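Local coordinates for protein M157 (Murid herpesvirus 1, PDB 2NYK) that serves as the mouse cytomegalovirus ligand for Ly49 receptors of natural killer cells and has an MHC class I-like fold, at residues Y10-N13 and M14-Q18; H116-D119 and T120-V123. The protein carries 1 engineered substitution. One frame throughout, in Å; residues are numbered along the deposited sequence.

Contact 1 of 2, residues Y10-N13 and M14-Q18; sequences YIVN and MDDFQ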
loop_
_atom_site.group_PDB
_atom_site.type_symbol
_atom_site.label_atom_id
_atom_site.label_comp_id
_atom_site.label_asym_id
_atom_site.label_seq_id
_atom_site.Cartn_x
_atom_site.Cartn_y
_atom_site.Cartn_z
ATOM N N TYR A 10 10.736 19.217 -20.183
ATOM C CA TYR A 10 11.881 19.678 -19.404
ATOM C C TYR A 10 11.611 19.708 -17.887
ATOM O O TYR A 10 12.386 19.160 -17.098
ATOM C CB TYR A 10 12.306 21.061 -19.924
ATOM C CG TYR A 10 13.163 21.875 -18.991
ATOM C CD1 TYR A 10 14.373 21.378 -18.517
ATOM C CD2 TYR A 10 12.773 23.157 -18.602
ATOM C CE1 TYR A 10 15.171 22.127 -17.668
ATOM C CE2 TYR A 10 13.559 23.912 -17.755
ATOM C CZ TYR A 10 14.761 23.389 -17.288
ATOM O OH TYR A 10 15.568 24.132 -16.449
ATOM N N ILE A 11 10.512 20.348 -17.499
ATOM C CA ILE A 11 10.133 20.463 -16.092
ATOM C C ILE A 11 9.723 19.110 -15.494
ATOM O O ILE A 11 10.063 18.813 -14.349
ATOM C CB ILE A 11 9.027 21.534 -15.882
ATOM C CG1 ILE A 11 9.525 22.912 -16.351
ATOM C CG2 ILE A 11 8.572 21.580 -14.421
ATOM C CD1 ILE A 11 8.436 23.991 -16.419
ATOM N N VAL A 12 9.007 18.295 -16.271
ATOM C CA VAL A 12 8.611 16.953 -15.835
ATOM C C VAL A 12 9.855 16.149 -15.440
ATOM O O VAL A 12 9.849 15.458 -14.419
ATOM C CB VAL A 12 7.778 16.202 -16.923
ATOM C CG1 VAL A 12 7.490 14.751 -16.511
ATOM C CG2 VAL A 12 6.462 16.937 -17.203
ATOM N N ASN A 13 10.920 16.280 -16.235
ATOM C CA ASN A 13 12.179 15.567 -16.004
ATOM C C ASN A 13 12.809 15.916 -14.657
ATOM O O ASN A 13 13.213 15.039 -13.890
ATOM C CB ASN A 13 13.178 15.838 -17.139
ATOM C CG ASN A 13 12.875 15.040 -18.408
ATOM O OD1 ASN A 13 13.364 15.380 -19.495
ATOM N ND2 ASN A 13 12.088 13.979 -18.280
ATOM N N MET A 14 12.878 17.208 -14.379
ATOM C CA MET A 14 13.431 17.683 -13.133
ATOM C C MET A 14 12.607 17.237 -11.943
ATOM O O MET A 14 13.170 16.887 -10.916
ATOM C CB MET A 14 13.539 19.199 -13.144
ATOM C CG MET A 14 14.585 19.698 -14.111
ATOM S SD MET A 14 15.043 21.347 -13.635
ATOM C CE MET A 14 16.622 21.502 -14.545
ATOM N N ASP A 15 11.285 17.286 -12.080
ATOM C CA ASP A 15 10.374 16.826 -11.030
ATOM C C ASP A 15 10.425 15.310 -10.812
ATOM O O ASP A 15 10.292 14.834 -9.680
ATOM C CB ASP A 15 8.940 17.279 -11.323
ATOM C CG ASP A 15 8.779 18.792 -11.272
ATOM O OD1 ASP A 15 9.559 19.468 -10.559
ATOM O OD2 ASP A 15 7.872 19.307 -11.958
ATOM N N ASP A 16 10.640 14.555 -11.888
ATOM C CA ASP A 16 10.783 13.096 -11.771
ATOM C C ASP A 16 12.012 12.788 -10.935
ATOM O O ASP A 16 11.992 11.921 -10.061
ATOM C CB ASP A 16 10.909 12.441 -13.152
ATOM C CG ASP A 16 9.593 12.394 -13.904
ATOM O OD1 ASP A 16 8.541 12.774 -13.343
ATOM O OD2 ASP A 16 9.616 11.968 -15.077
ATOM N N PHE A 17 13.083 13.538 -11.189
ATOM C CA PHE A 17 14.315 13.332 -10.449
ATOM C C PHE A 17 14.133 13.712 -8.985
ATOM O O PHE A 17 14.509 12.950 -8.095
ATOM C CB PHE A 17 15.477 14.114 -11.071
ATOM C CG PHE A 17 16.783 13.911 -10.360
ATOM C CD1 PHE A 17 17.592 12.828 -10.674
ATOM C CD2 PHE A 17 17.177 14.766 -9.334
ATOM C CE1 PHE A 17 18.790 12.635 -10.019
ATOM C CE2 PHE A 17 18.383 14.574 -8.667
ATOM C CZ PHE A 17 19.183 13.509 -9.006
ATOM N N GLN A 18 13.561 14.884 -8.735
ATOM C CA GLN A 18 13.554 15.433 -7.379
ATOM C C GLN A 18 12.610 14.724 -6.395
ATOM O O GLN A 18 12.893 14.674 -5.199
ATOM C CB GLN A 18 13.260 16.932 -7.390
ATOM C CG GLN A 18 13.807 17.654 -6.152
ATOM C CD GLN A 18 15.335 17.509 -5.994
ATOM O OE1 GLN A 18 16.092 17.534 -6.974
ATOM N NE2 GLN A 18 15.779 17.341 -4.751
HETATM O O HOH W 1 11.641 11.881 -16.716
#
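Tyr10 and Met14, one helical turn apart on helix 9-18, meet through the methionine's end: the methyl CE reaches Tyr10 OH at 3.4 Å and Tyr10 CE1 at 3.5 Å. The sulfur follows behind, SD lying 4.8 Å from the ring centroid and 42° off its normal, an oblique Met-aromatic contact. Tyr10 CG stands anti to the backbone N (chi1 161°), which carries the ring along the helix toward the extended methionine chain. One residue on, Ile11 and Asp15 run side by side, methyl CG2 touching carboxylate OD2 at 3.4 Å. Val12 and Asp16 pair in the same way. A water joins Asp16 to Asn13: it donates to Asp16 OD2 at 2.6 Å and accepts a weak bond from Asn13 ND2. The i to i+4 bonds of an alpha helix set the spacing, Asp16 N to Val12 O being the shortest at 2.8 Å, while Met14 N to Tyr10 O is weak. Asp16 is buried against helix 157-173, where OD1 forms a salt bridge with Arg165 and OD2 takes a hydrogen bond from Asn162. Val12 and Asp15 also touch that helix; separately, Phe17 meets Phe108, in the turn between strands 96-106 and 109-118, edge-to-face.

Contact 2 of 2, residues H116-D119 and T120-V123; sequences HTTD and TVRV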
loop_
_atom_site.group_PDB
_atom_site.type_symbol
_atom_site.label_atom_id
_atom_site.label_comp_id
_atom_site.label_asym_id
_atom_site.label_seq_id
_atom_site.Cartn_x
_atom_site.Cartn_y
_atom_site.Cartn_z
ATOM N N HIS A 116 12.564 -12.591 1.515
ATOM C CA HIS A 116 12.051 -13.877 1.082
ATOM C C HIS A 116 11.518 -14.575 2.322
ATOM O O HIS A 116 12.158 -14.536 3.373
ATOM C CB HIS A 116 13.167 -14.732 0.471
ATOM C CG HIS A 116 13.607 -14.279 -0.885
ATOM N ND1 HIS A 116 14.532 -13.276 -1.070
ATOM C CD2 HIS A 116 13.255 -14.699 -2.125
ATOM C CE1 HIS A 116 14.720 -13.084 -2.363
ATOM N NE2 HIS A 116 13.959 -13.940 -3.025
ATOM N N THR A 117 10.346 -15.197 2.206
ATOM C CA THR A 117 9.737 -15.887 3.341
ATOM C C THR A 117 9.166 -17.226 2.910
ATOM O O THR A 117 8.439 -17.318 1.903
ATOM C CB THR A 117 8.615 -15.066 3.987
ATOM O OG1 THR A 117 9.138 -13.804 4.399
ATOM C CG2 THR A 117 8.061 -15.788 5.213
ATOM N N THR A 118 9.512 -18.253 3.682
ATOM C CA THR A 118 8.936 -19.584 3.541
ATOM C C THR A 118 8.422 -20.006 4.924
ATOM O O THR A 118 8.622 -19.294 5.911
ATOM C CB THR A 118 9.959 -20.613 3.020
ATOM O OG1 THR A 118 10.954 -20.858 4.018
ATOM C CG2 THR A 118 10.640 -20.125 1.741
ATOM N N ASP A 119 7.767 -21.162 4.991
ATOM C CA ASP A 119 7.212 -21.668 6.250
ATOM C C ASP A 119 8.221 -21.660 7.393
ATOM O O ASP A 119 7.915 -21.189 8.495
ATOM C CB ASP A 119 6.649 -23.074 6.055
ATOM C CG ASP A 119 5.448 -23.101 5.128
ATOM O OD1 ASP A 119 5.170 -24.182 4.573
ATOM O OD2 ASP A 119 4.783 -22.049 4.947
ATOM N N THR A 120 9.432 -22.146 7.124
ATOM C CA THR A 120 10.462 -22.258 8.163
ATOM C C THR A 120 11.639 -21.272 8.037
ATOM O O THR A 120 12.502 -21.226 8.926
ATOM C CB THR A 120 11.034 -23.685 8.213
ATOM O OG1 THR A 120 11.608 -24.011 6.936
ATOM C CG2 THR A 120 9.935 -24.682 8.553
ATOM N N VAL A 121 11.693 -20.493 6.954
ATOM C CA VAL A 121 12.862 -19.631 6.711
ATOM C C VAL A 121 12.500 -18.210 6.293
ATOM O O VAL A 121 11.643 -17.994 5.438
ATOM C CB VAL A 121 13.855 -20.248 5.681
ATOM C CG1 VAL A 121 15.104 -19.390 5.549
ATOM C CG2 VAL A 121 14.249 -21.665 6.078
ATOM N N ARG A 122 13.183 -17.248 6.905
ATOM C CA ARG A 122 13.015 -15.838 6.586
ATOM C C ARG A 122 14.396 -15.254 6.238
ATOM O O ARG A 122 15.350 -15.430 6.996
ATOM C CB ARG A 122 12.442 -15.131 7.800
ATOM C CG ARG A 122 11.616 -13.943 7.502
ATOM C CD ARG A 122 10.207 -14.151 8.019
ATOM N NE ARG A 122 9.973 -13.477 9.306
ATOM C CZ ARG A 122 10.397 -13.931 10.487
ATOM N NH1 ARG A 122 11.094 -15.068 10.561
ATOM N NH2 ARG A 122 10.122 -13.256 11.601
ATOM N N VAL A 123 14.495 -14.603 5.077
ATOM C CA VAL A 123 15.755 -14.018 4.604
ATOM C C VAL A 123 15.530 -12.540 4.270
ATOM O O VAL A 123 14.454 -12.151 3.798
ATOM C CB VAL A 123 16.334 -14.758 3.361
ATOM C CG1 VAL A 123 17.738 -14.245 3.005
ATOM C CG2 VAL A 123 16.370 -16.265 3.567
HETATM O O HOH W 2 10.487 -23.970 4.686
#
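Thr118 and Val121 face each other across the turn of a beta hairpin. From Thr118 CB, which lies 3.9 Å from Val121 O, the side chain branches. Its hydroxyl, Thr118 OG1, sits between the backbone N and the carbonyl carbon (chi1 69°), bringing it within 3.0 Å of Val121 N and 3.4 Å of Val121 CB, with Val121 O 3.3 Å away. A water lies beyond, close to Thr118 OG1 and 2.5 Å from Thr120 OG1, linking the two hydroxyls over the turn. The main chain closes the loop: Thr118 N donates to Val121 O at 2.8 Å, and the return bond from Val121 N to Thr118 O is weak. Farther from the turn, His116 and Val123 form an antiparallel hydrogen-bonded pair, with Val123 N to His116 O nearly straight at 174°. Between these, Thr117 and Arg122 are a non-hydrogen-bonded pair whose side chains run alongside each other, Thr117 OG1 resting 3.8 Å from Arg122 CD. The hairpin joins strand 109-118 to the edge strand 122-128. On the inner side Thr117 bonds through its backbone to Cys98 of strand 96-106, Asp119 OD1 accepts from Gln95 N, and Asp119 N donates to Thr94 OG1.

Contacts 1 and 2 are both local and both at the surface, but they belong to separate regions of the MHC class I-like chain. Their centres lie 39 Å apart and their nearest atoms about 26 Å, with no touch between them. Contact 1 is part of the N-terminal helix, which rests on helix 157-173; contact 2 is the turn joining the last two strands of the seven-stranded sheet, strands 109-118 and 122-128. One contact thus marks the helical side of the fold and the other a hairpin end of its sheet. In sequence, contact 1 closes long before contact 2 opens, with helix 71-90 and most of the sheet's strands in between.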